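Local coordinates for protein B-agarase (PDB 4BQ2) that probably hydrolyses agarose from the chain ends, acting as a family 50 exo-beta-agarase of a marine bacterium, at residues A[291-299]-A[702-710]; A[407-418]-A[428-436]. All coordinates share one frame; numbering follows the deposited sequence.

Interaction 1: A[291-299]-A[702-710]; sequences LSNSSTMTG and MDSPLTGRA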
loop_
_atom_site.group_PDB
_atom_site.type_symbol
_atom_site.label_atom_id
_atom_site.label_comp_id
_atom_site.label_asym_id
_atom_site.label_seq_id
_atom_site.Cartn_x
_atom_site.Cartn_y
_atom_site.Cartn_z
ATOM N N LEU A 291 3.499 -7.877 -15.133
ATOM C CA LEU A 291 2.297 -7.284 -15.735
ATOM C C LEU A 291 0.971 -7.650 -15.058
ATOM O O LEU A 291 -0.066 -7.102 -15.438
ATOM C CB LEU A 291 2.258 -7.624 -17.249
ATOM C CG LEU A 291 3.486 -7.150 -18.052
ATOM C CD1 LEU A 291 3.316 -7.479 -19.546
ATOM C CD2 LEU A 291 3.752 -5.656 -17.892
ATOM N N SER A 292 1.017 -8.557 -14.074
ATOM C CA SER A 292 -0.138 -9.177 -13.420
ATOM C C SER A 292 -1.148 -8.158 -12.896
ATOM O O SER A 292 -2.338 -8.448 -12.789
ATOM C CB SER A 292 0.334 -10.001 -12.185
ATOM O OG SER A 292 1.276 -10.986 -12.559
ATOM N N ASN A 293 -0.643 -7.001 -12.500
ATOM C CA ASN A 293 -1.467 -6.021 -11.770
ATOM C C ASN A 293 -1.827 -4.800 -12.609
ATOM O O ASN A 293 -2.287 -3.772 -12.065
ATOM C CB ASN A 293 -0.786 -5.602 -10.465
ATOM C CG ASN A 293 -0.638 -6.752 -9.504
ATOM O OD1 ASN A 293 -1.624 -7.215 -8.880
ATOM N ND2 ASN A 293 0.579 -7.220 -9.354
ATOM N N SER A 294 -1.611 -4.926 -13.926
ATOM C CA SER A 294 -1.739 -3.802 -14.852
ATOM C C SER A 294 -3.053 -3.817 -15.616
ATOM O O SER A 294 -3.251 -2.986 -16.506
ATOM C CB SER A 294 -0.549 -3.746 -15.832
ATOM O OG SER A 294 -0.600 -4.796 -16.799
ATOM N N SER A 295 -3.937 -4.768 -15.311
ATOM C CA SER A 295 -5.235 -4.808 -15.989
ATOM C C SER A 295 -6.320 -4.162 -15.139
ATOM O O SER A 295 -6.190 -4.106 -13.910
ATOM C CB SER A 295 -5.613 -6.250 -16.367
ATOM O OG SER A 295 -6.105 -6.973 -15.233
ATOM N N THR A 296 -7.378 -3.674 -15.808
ATOM C CA THR A 296 -8.514 -2.970 -15.176
ATOM C C THR A 296 -9.826 -3.584 -15.668
ATOM O O THR A 296 -9.902 -3.958 -16.844
ATOM C CB THR A 296 -8.465 -1.443 -15.468
ATOM O OG1 THR A 296 -9.451 -0.758 -14.684
ATOM C CG2 THR A 296 -8.570 -1.085 -17.007
ATOM N N MET A 297 -10.832 -3.733 -14.788
ATOM C CA MET A 297 -12.078 -4.402 -15.187
ATOM C C MET A 297 -12.812 -3.614 -16.290
ATOM O O MET A 297 -13.047 -2.413 -16.137
ATOM C CB MET A 297 -13.015 -4.656 -13.977
ATOM C CG MET A 297 -12.506 -5.620 -12.893
ATOM S SD MET A 297 -12.069 -7.277 -13.467
ATOM C CE MET A 297 -12.289 -8.196 -11.949
ATOM N N THR A 298 -13.143 -4.290 -17.396
ATOM C CA THR A 298 -13.860 -3.644 -18.509
ATOM C C THR A 298 -15.370 -3.517 -18.329
ATOM O O THR A 298 -16.029 -2.697 -19.003
ATOM C CB THR A 298 -13.638 -4.356 -19.853
ATOM O OG1 THR A 298 -14.193 -5.671 -19.785
ATOM C CG2 THR A 298 -12.150 -4.425 -20.224
ATOM N N GLY A 299 -15.927 -4.335 -17.443
ATOM C CA GLY A 299 -17.359 -4.395 -17.271
ATOM C C GLY A 299 -17.997 -5.515 -18.069
ATOM O O GLY A 299 -19.215 -5.700 -17.994
ATOM N N MET A 702 5.087 0.591 -12.176
ATOM C CA MET A 702 4.163 1.303 -13.095
ATOM C C MET A 702 3.029 1.922 -12.297
ATOM O O MET A 702 2.704 1.395 -11.240
ATOM C CB MET A 702 3.565 0.319 -14.097
ATOM C CG MET A 702 4.622 -0.413 -14.918
ATOM S SD MET A 702 4.704 -2.223 -14.699
ATOM C CE MET A 702 3.074 -2.823 -15.163
ATOM N N ASP A 703 2.408 2.990 -12.805
ATOM C CA ASP A 703 1.167 3.472 -12.197
ATOM C C ASP A 703 0.174 2.350 -12.229
ATOM O O ASP A 703 0.162 1.538 -13.176
ATOM C CB ASP A 703 0.555 4.646 -13.004
ATOM C CG ASP A 703 1.344 5.928 -12.887
ATOM O OD1 ASP A 703 2.051 6.134 -11.869
ATOM O OD2 ASP A 703 1.270 6.729 -13.853
ATOM N N SER A 704 -0.709 2.322 -11.237
ATOM C CA SER A 704 -1.908 1.506 -11.316
ATOM C C SER A 704 -2.811 2.122 -12.405
ATOM O O SER A 704 -2.762 3.330 -12.610
ATOM C CB SER A 704 -2.703 1.526 -10.003
ATOM O OG SER A 704 -1.916 1.388 -8.850
ATOM N N PRO A 705 -3.648 1.296 -13.067
ATOM C CA PRO A 705 -4.639 1.771 -14.037
ATOM C C PRO A 705 -5.491 2.917 -13.491
ATOM O O PRO A 705 -5.827 2.936 -12.315
ATOM C CB PRO A 705 -5.498 0.543 -14.275
ATOM C CG PRO A 705 -4.543 -0.613 -14.085
ATOM C CD PRO A 705 -3.674 -0.181 -12.940
ATOM N N LEU A 706 -5.794 3.889 -14.343
ATOM C CA LEU A 706 -6.619 5.036 -13.975
ATOM C C LEU A 706 -7.967 4.632 -13.344
ATOM O O LEU A 706 -8.461 5.283 -12.424
ATOM C CB LEU A 706 -6.875 5.878 -15.232
ATOM C CG LEU A 706 -7.642 7.193 -15.062
ATOM C CD1 LEU A 706 -6.802 8.274 -14.416
ATOM C CD2 LEU A 706 -8.130 7.676 -16.411
ATOM N N THR A 707 -8.539 3.556 -13.857
ATOM C CA THR A 707 -9.840 3.067 -13.435
ATOM C C THR A 707 -9.733 1.899 -12.475
ATOM O O THR A 707 -10.702 1.142 -12.295
ATOM C CB THR A 707 -10.692 2.648 -14.649
ATOM O OG1 THR A 707 -9.947 1.737 -15.486
ATOM C CG2 THR A 707 -11.083 3.903 -15.431
ATOM N N GLY A 708 -8.583 1.784 -11.821
ATOM C CA GLY A 708 -8.377 0.729 -10.830
ATOM C C GLY A 708 -7.747 -0.567 -11.308
ATOM O O GLY A 708 -8.135 -1.132 -12.324
ATOM N N ARG A 709 -6.776 -1.079 -10.550
ATOM C CA ARG A 709 -6.271 -2.420 -10.850
ATOM C C ARG A 709 -7.411 -3.405 -10.576
ATOM O O ARG A 709 -8.219 -3.189 -9.679
ATOM C CB ARG A 709 -5.016 -2.760 -10.027
ATOM C CG ARG A 709 -5.267 -2.934 -8.524
ATOM C CD ARG A 709 -3.955 -3.184 -7.765
ATOM N NE ARG A 709 -4.176 -3.317 -6.326
ATOM C CZ ARG A 709 -3.253 -3.721 -5.457
ATOM N NH1 ARG A 709 -2.007 -3.975 -5.887
ATOM N NH2 ARG A 709 -3.574 -3.848 -4.165
ATOM N N ALA A 710 -7.499 -4.445 -11.391
ATOM C CA ALA A 710 -8.582 -5.438 -11.297
ATOM C C ALA A 710 -8.770 -6.031 -9.873
ATOM O O ALA A 710 -9.900 -6.258 -9.414
ATOM C CB ALA A 710 -8.355 -6.539 -12.347
HETATM O O HOH W 1 -10.591 -2.743 -12.217
#

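Interaction 2: A[407-418]-A[428-436]; sequences MLNWGFTSLGNW and RIPFFANGW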
loop_
_atom_site.group_PDB
_atom_site.type_symbol
_atom_site.label_atom_id
_atom_site.label_comp_id
_atom_site.label_asym_id
_atom_site.label_seq_id
_atom_site.Cartn_x
_atom_site.Cartn_y
_atom_site.Cartn_z
ATOM N N MET A 407 16.931 0.064 -14.695
ATOM C CA MET A 407 17.307 -0.098 -13.266
ATOM C C MET A 407 18.782 0.213 -13.051
ATOM O O MET A 407 19.146 0.964 -12.131
ATOM C CB MET A 407 16.978 -1.504 -12.766
ATOM C CG MET A 407 15.480 -1.824 -12.794
ATOM S SD MET A 407 14.437 -0.560 -12.037
ATOM C CE MET A 407 12.998 -0.601 -13.118
ATOM N N LEU A 408 19.625 -0.356 -13.910
ATOM C CA LEU A 408 21.077 -0.086 -13.884
ATOM C C LEU A 408 21.434 1.377 -14.156
ATOM O O LEU A 408 22.288 1.965 -13.463
ATOM C CB LEU A 408 21.830 -1.027 -14.849
ATOM C CG LEU A 408 21.733 -2.506 -14.501
ATOM C CD1 LEU A 408 22.375 -3.309 -15.617
ATOM C CD2 LEU A 408 22.411 -2.772 -13.156
ATOM N N ASN A 409 20.795 1.991 -15.141
ATOM C CA ASN A 409 21.034 3.423 -15.370
ATOM C C ASN A 409 20.598 4.270 -14.178
ATOM O O ASN A 409 21.267 5.246 -13.793
ATOM C CB ASN A 409 20.341 3.915 -16.671
ATOM C CG ASN A 409 20.590 5.404 -16.936
ATOM O OD1 ASN A 409 19.786 6.256 -16.562
ATOM N ND2 ASN A 409 21.747 5.721 -17.521
ATOM N N TRP A 410 19.480 3.874 -13.570
ATOM C CA TRP A 410 18.867 4.671 -12.507
ATOM C C TRP A 410 19.552 4.408 -11.181
ATOM O O TRP A 410 19.259 5.071 -10.183
ATOM C CB TRP A 410 17.374 4.316 -12.390
ATOM C CG TRP A 410 16.560 4.623 -13.628
ATOM C CD1 TRP A 410 16.941 5.365 -14.722
ATOM C CD2 TRP A 410 15.223 4.223 -13.842
ATOM N NE1 TRP A 410 15.899 5.428 -15.623
ATOM C CE2 TRP A 410 14.829 4.729 -15.102
ATOM C CE3 TRP A 410 14.302 3.472 -13.085
ATOM C CZ2 TRP A 410 13.565 4.492 -15.634
ATOM C CZ3 TRP A 410 13.031 3.228 -13.621
ATOM C CH2 TRP A 410 12.666 3.778 -14.869
ATOM N N GLY A 411 20.453 3.422 -11.186
ATOM C CA GLY A 411 21.348 3.155 -10.048
ATOM C C GLY A 411 20.800 2.192 -9.005
ATOM O O GLY A 411 21.410 1.996 -7.943
ATOM N N PHE A 412 19.672 1.562 -9.307
ATOM C CA PHE A 412 19.069 0.641 -8.356
ATOM C C PHE A 412 19.896 -0.605 -8.248
ATOM O O PHE A 412 20.439 -1.075 -9.257
ATOM C CB PHE A 412 17.673 0.276 -8.780
ATOM C CG PHE A 412 16.669 1.356 -8.522
ATOM C CD1 PHE A 412 16.443 1.805 -7.232
ATOM C CD2 PHE A 412 15.945 1.922 -9.582
ATOM C CE1 PHE A 412 15.499 2.804 -6.956
ATOM C CE2 PHE A 412 14.998 2.912 -9.315
ATOM C CZ PHE A 412 14.788 3.360 -8.011
ATOM N N THR A 413 20.005 -1.140 -7.041
ATOM C CA THR A 413 20.885 -2.266 -6.850
ATOM C C THR A 413 20.108 -3.594 -6.961
ATOM O O THR A 413 20.720 -4.673 -6.921
ATOM C CB THR A 413 21.603 -2.198 -5.500
ATOM O OG1 THR A 413 20.641 -2.164 -4.458
ATOM C CG2 THR A 413 22.520 -0.962 -5.390
ATOM N N SER A 414 18.782 -3.525 -7.130
ATOM C CA SER A 414 17.972 -4.740 -7.236
ATOM C C SER A 414 16.675 -4.511 -7.984
ATOM O O SER A 414 16.261 -3.363 -8.145
ATOM C CB SER A 414 17.580 -5.231 -5.826
ATOM O OG SER A 414 16.767 -4.294 -5.149
ATOM N N LEU A 415 16.050 -5.626 -8.378
ATOM C CA LEU A 415 14.604 -5.764 -8.684
ATOM C C LEU A 415 13.919 -6.200 -7.402
ATOM O O LEU A 415 14.397 -7.106 -6.730
ATOM C CB LEU A 415 14.382 -6.834 -9.768
ATOM C CG LEU A 415 15.301 -6.701 -11.001
ATOM C CD1 LEU A 415 15.153 -7.864 -12.003
ATOM C CD2 LEU A 415 15.104 -5.372 -11.706
ATOM N N GLY A 416 12.803 -5.563 -7.052
ATOM C CA GLY A 416 12.249 -5.717 -5.709
ATOM C C GLY A 416 11.250 -6.842 -5.731
ATOM O O GLY A 416 11.314 -7.742 -6.592
ATOM N N ASN A 417 10.330 -6.821 -4.777
ATOM C CA ASN A 417 9.378 -7.899 -4.646
ATOM C C ASN A 417 8.425 -7.993 -5.830
ATOM O O ASN A 417 8.172 -7.002 -6.488
ATOM C CB ASN A 417 8.563 -7.727 -3.356
ATOM C CG ASN A 417 7.992 -9.039 -2.863
ATOM O OD1 ASN A 417 8.498 -10.136 -3.212
ATOM N ND2 ASN A 417 6.987 -8.956 -2.013
ATOM N N TRP A 418 7.883 -9.186 -6.040
ATOM C CA TRP A 418 6.981 -9.492 -7.145
ATOM C C TRP A 418 7.620 -9.112 -8.473
ATOM O O TRP A 418 6.996 -8.447 -9.326
ATOM C CB TRP A 418 5.622 -8.804 -6.938
ATOM C CG TRP A 418 5.010 -9.236 -5.614
ATOM C CD1 TRP A 418 4.616 -10.488 -5.264
ATOM C CD2 TRP A 418 4.682 -8.377 -4.505
ATOM N NE1 TRP A 418 4.060 -10.476 -4.000
ATOM C CE2 TRP A 418 4.115 -9.197 -3.503
ATOM C CE3 TRP A 418 4.838 -6.995 -4.260
ATOM C CZ2 TRP A 418 3.674 -8.686 -2.271
ATOM C CZ3 TRP A 418 4.401 -6.473 -3.038
ATOM C CH2 TRP A 418 3.828 -7.334 -2.057
ATOM N N ARG A 428 22.416 -9.735 -14.458
ATOM C CA ARG A 428 23.025 -8.392 -14.587
ATOM C C ARG A 428 22.648 -7.521 -13.373
ATOM O O ARG A 428 23.326 -6.531 -13.048
ATOM C CB ARG A 428 22.562 -7.711 -15.903
ATOM C CG ARG A 428 23.072 -8.353 -17.212
ATOM C CD ARG A 428 22.117 -8.015 -18.383
ATOM N NE ARG A 428 22.225 -6.607 -18.591
ATOM C CZ ARG A 428 21.336 -5.753 -19.079
ATOM N NH1 ARG A 428 20.105 -6.070 -19.523
ATOM N NH2 ARG A 428 21.754 -4.519 -19.112
ATOM N N ILE A 429 21.546 -7.874 -12.720
ATOM C CA ILE A 429 21.086 -7.139 -11.532
ATOM C C ILE A 429 20.412 -8.144 -10.577
ATOM O O ILE A 429 19.688 -9.051 -11.029
ATOM C CB ILE A 429 20.118 -5.963 -11.892
ATOM C CG1 ILE A 429 19.878 -5.082 -10.645
ATOM C CG2 ILE A 429 18.798 -6.494 -12.494
ATOM C CD1 ILE A 429 19.030 -3.835 -10.944
ATOM N N PRO A 430 20.710 -8.046 -9.265
ATOM C CA PRO A 430 20.107 -8.987 -8.325
ATOM C C PRO A 430 18.608 -8.798 -8.226
ATOM O O PRO A 430 18.076 -7.753 -8.636
ATOM C CB PRO A 430 20.751 -8.597 -6.973
ATOM C CG PRO A 430 22.009 -7.902 -7.348
ATOM C CD PRO A 430 21.639 -7.128 -8.586
ATOM N N PHE A 431 17.921 -9.777 -7.652
ATOM C CA PHE A 431 16.456 -9.686 -7.505
ATOM C C PHE A 431 16.012 -10.287 -6.179
ATOM O O PHE A 431 16.739 -11.076 -5.572
ATOM C CB PHE A 431 15.746 -10.453 -8.637
ATOM C CG PHE A 431 16.056 -11.928 -8.652
ATOM C CD1 PHE A 431 17.241 -12.406 -9.243
ATOM C CD2 PHE A 431 15.167 -12.839 -8.072
ATOM C CE1 PHE A 431 17.526 -13.783 -9.252
ATOM C CE2 PHE A 431 15.440 -14.192 -8.078
ATOM C CZ PHE A 431 16.607 -14.671 -8.685
ATOM N N PHE A 432 14.807 -9.923 -5.755
ATOM C CA PHE A 432 14.175 -10.512 -4.564
ATOM C C PHE A 432 13.125 -11.467 -5.044
ATOM O O PHE A 432 12.406 -11.142 -5.985
ATOM C CB PHE A 432 13.561 -9.431 -3.676
ATOM C CG PHE A 432 14.596 -8.628 -2.950
ATOM C CD1 PHE A 432 15.444 -7.767 -3.644
ATOM C CD2 PHE A 432 14.760 -8.779 -1.575
ATOM C CE1 PHE A 432 16.444 -7.035 -2.988
ATOM C CE2 PHE A 432 15.737 -8.041 -0.896
ATOM C CZ PHE A 432 16.575 -7.165 -1.602
ATOM N N ALA A 433 13.046 -12.633 -4.408
ATOM C CA ALA A 433 12.070 -13.653 -4.792
ATOM C C ALA A 433 10.911 -13.600 -3.818
ATOM O O ALA A 433 11.041 -12.999 -2.776
ATOM C CB ALA A 433 12.690 -15.039 -4.747
ATOM N N ASN A 434 9.808 -14.275 -4.145
ATOM C CA ASN A 434 8.653 -14.339 -3.253
ATOM C C ASN A 434 7.806 -15.554 -3.485
ATOM O O ASN A 434 7.789 -16.150 -4.588
ATOM C CB ASN A 434 7.743 -13.118 -3.462
ATOM C CG ASN A 434 6.963 -13.178 -4.784
ATOM O OD1 ASN A 434 7.456 -12.787 -5.885
ATOM N ND2 ASN A 434 5.752 -13.665 -4.693
ATOM N N GLY A 435 7.042 -15.891 -2.454
ATOM C CA GLY A 435 5.982 -16.872 -2.577
ATOM C C GLY A 435 4.881 -16.508 -1.611
ATOM O O GLY A 435 5.065 -15.646 -0.710
ATOM N N TRP A 436 3.735 -17.142 -1.817
ATOM C CA TRP A 436 2.579 -16.976 -0.941
ATOM C C TRP A 436 2.168 -18.357 -0.463
ATOM O O TRP A 436 2.051 -19.277 -1.274
ATOM C CB TRP A 436 1.374 -16.453 -1.727
ATOM C CG TRP A 436 1.468 -15.177 -2.472
ATOM C CD1 TRP A 436 1.801 -15.024 -3.793
ATOM C CD2 TRP A 436 1.117 -13.862 -1.990
ATOM N NE1 TRP A 436 1.697 -13.706 -4.157
ATOM C CE2 TRP A 436 1.257 -12.971 -3.077
ATOM C CE3 TRP A 436 0.674 -13.372 -0.764
ATOM C CZ2 TRP A 436 1.012 -11.580 -2.959
ATOM C CZ3 TRP A 436 0.401 -11.981 -0.628
ATOM C CH2 TRP A 436 0.598 -11.102 -1.715
HETATM O O HOH W 2 4.485 -13.065 -2.490
#

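Interaction 1: A[291-299]-A[702-710]
L291 and M702 cross at about a right angle, CD2 of L291 lying 4.0 Å from CE of M702. A type I turn from L291 to S294 carries both residues to this one methyl, which also meets CB of S294. O of L291 closes the turn, accepting bonds from N and OG of S294, the OG in the carbonyl plane on a lone pair; S377 is a second partner of that hydroxyl. O of N293 lies 3.6 Å from CB of R709, and O of S294 is 3.6 Å from CG of P705. Here the chain enters strand 296-301 of a small antiparallel sheet, T296 pairing with Y376 of strand 373-376, and R341 bonds both O of M297 and O of T707. N of A710 donates to O of S295 at 2.9 Å. With OG1 anti to the backbone N (chi1 -171°), the T296 hydroxyl donates to O of G708 at 2.7 Å, in the carbonyl plane, and OG1 of T707 lies 2.7 Å from OG1 of T296. O of G708 also accepts a hydrogen bond from water 1, which in turn accepts one from N of M297. SD of M297 rests 3.9 Å from CB of A710.

Interaction 2: A[407-418]-A[428-436]
R428 passes across L408 at about a right angle, its NH2 3.8 Å from CD1 of L408, while a salt bridge to D405 holds its charge. I429 makes the apolar core. With CG1 anti to the backbone N (chi1 -170°), its CD1 reaches CB of M407 at 3.6 Å, near the Schellman motif that ends helix 394-410, and CG2 points at CG of L415, 3.8 Å away. The ring of P430 sits with CD and CG against O of T413, an oxygen also bound by Y281. Two backbone bonds then flank L415: its N donates to O of P430 (2.9 Å, 166°), and N of F432 donates to its O (3.0 Å). This single parallel bridge, L415 with F431, is consistent with the second and third strands of a TIM-like barrel. F432 turns its ring edge to S414, CE1 of F432 3.5 Å from CB of S414. CB of N434 lies 3.1 Å from OD1 of N417, whose ND2 sits over the centre of the W418 ring. Water 2 accepts bonds from ND2 of N434 and NE1 of W418 and sits over one face of W436. The five-membered ring of W418 and the six-membered ring of W436 are nearly parallel (20°) but barely overlap, centroids 5.4 Å apart. Chemistry thus changes along 428-436, from aliphatic packing to water-joined aromatic and amide groups, with OD1 of N417 buried without a polar partner.

Interaction 2 is nested along the chain inside the loop closed by interaction 1. Their centres lie 22 Å apart and their nearest atoms about 6 Å, so they do not touch. Strand 280-287 and the residues after it connect them: I288 and I289 form backbone bonds with N417 and W418, and the chain then runs into 291-299. Helix 394-410 also serves both, taking L291 against L396 and W399 before it leads into 407-418. Glycerol, probably from the crystallisation liquor, lies about 3 Å from the R709 side chain and about 4 Å from that of W418. Both contacts may border a pocket on the C-terminal side of the barrel strands, where enzymes of this fold bind substrate.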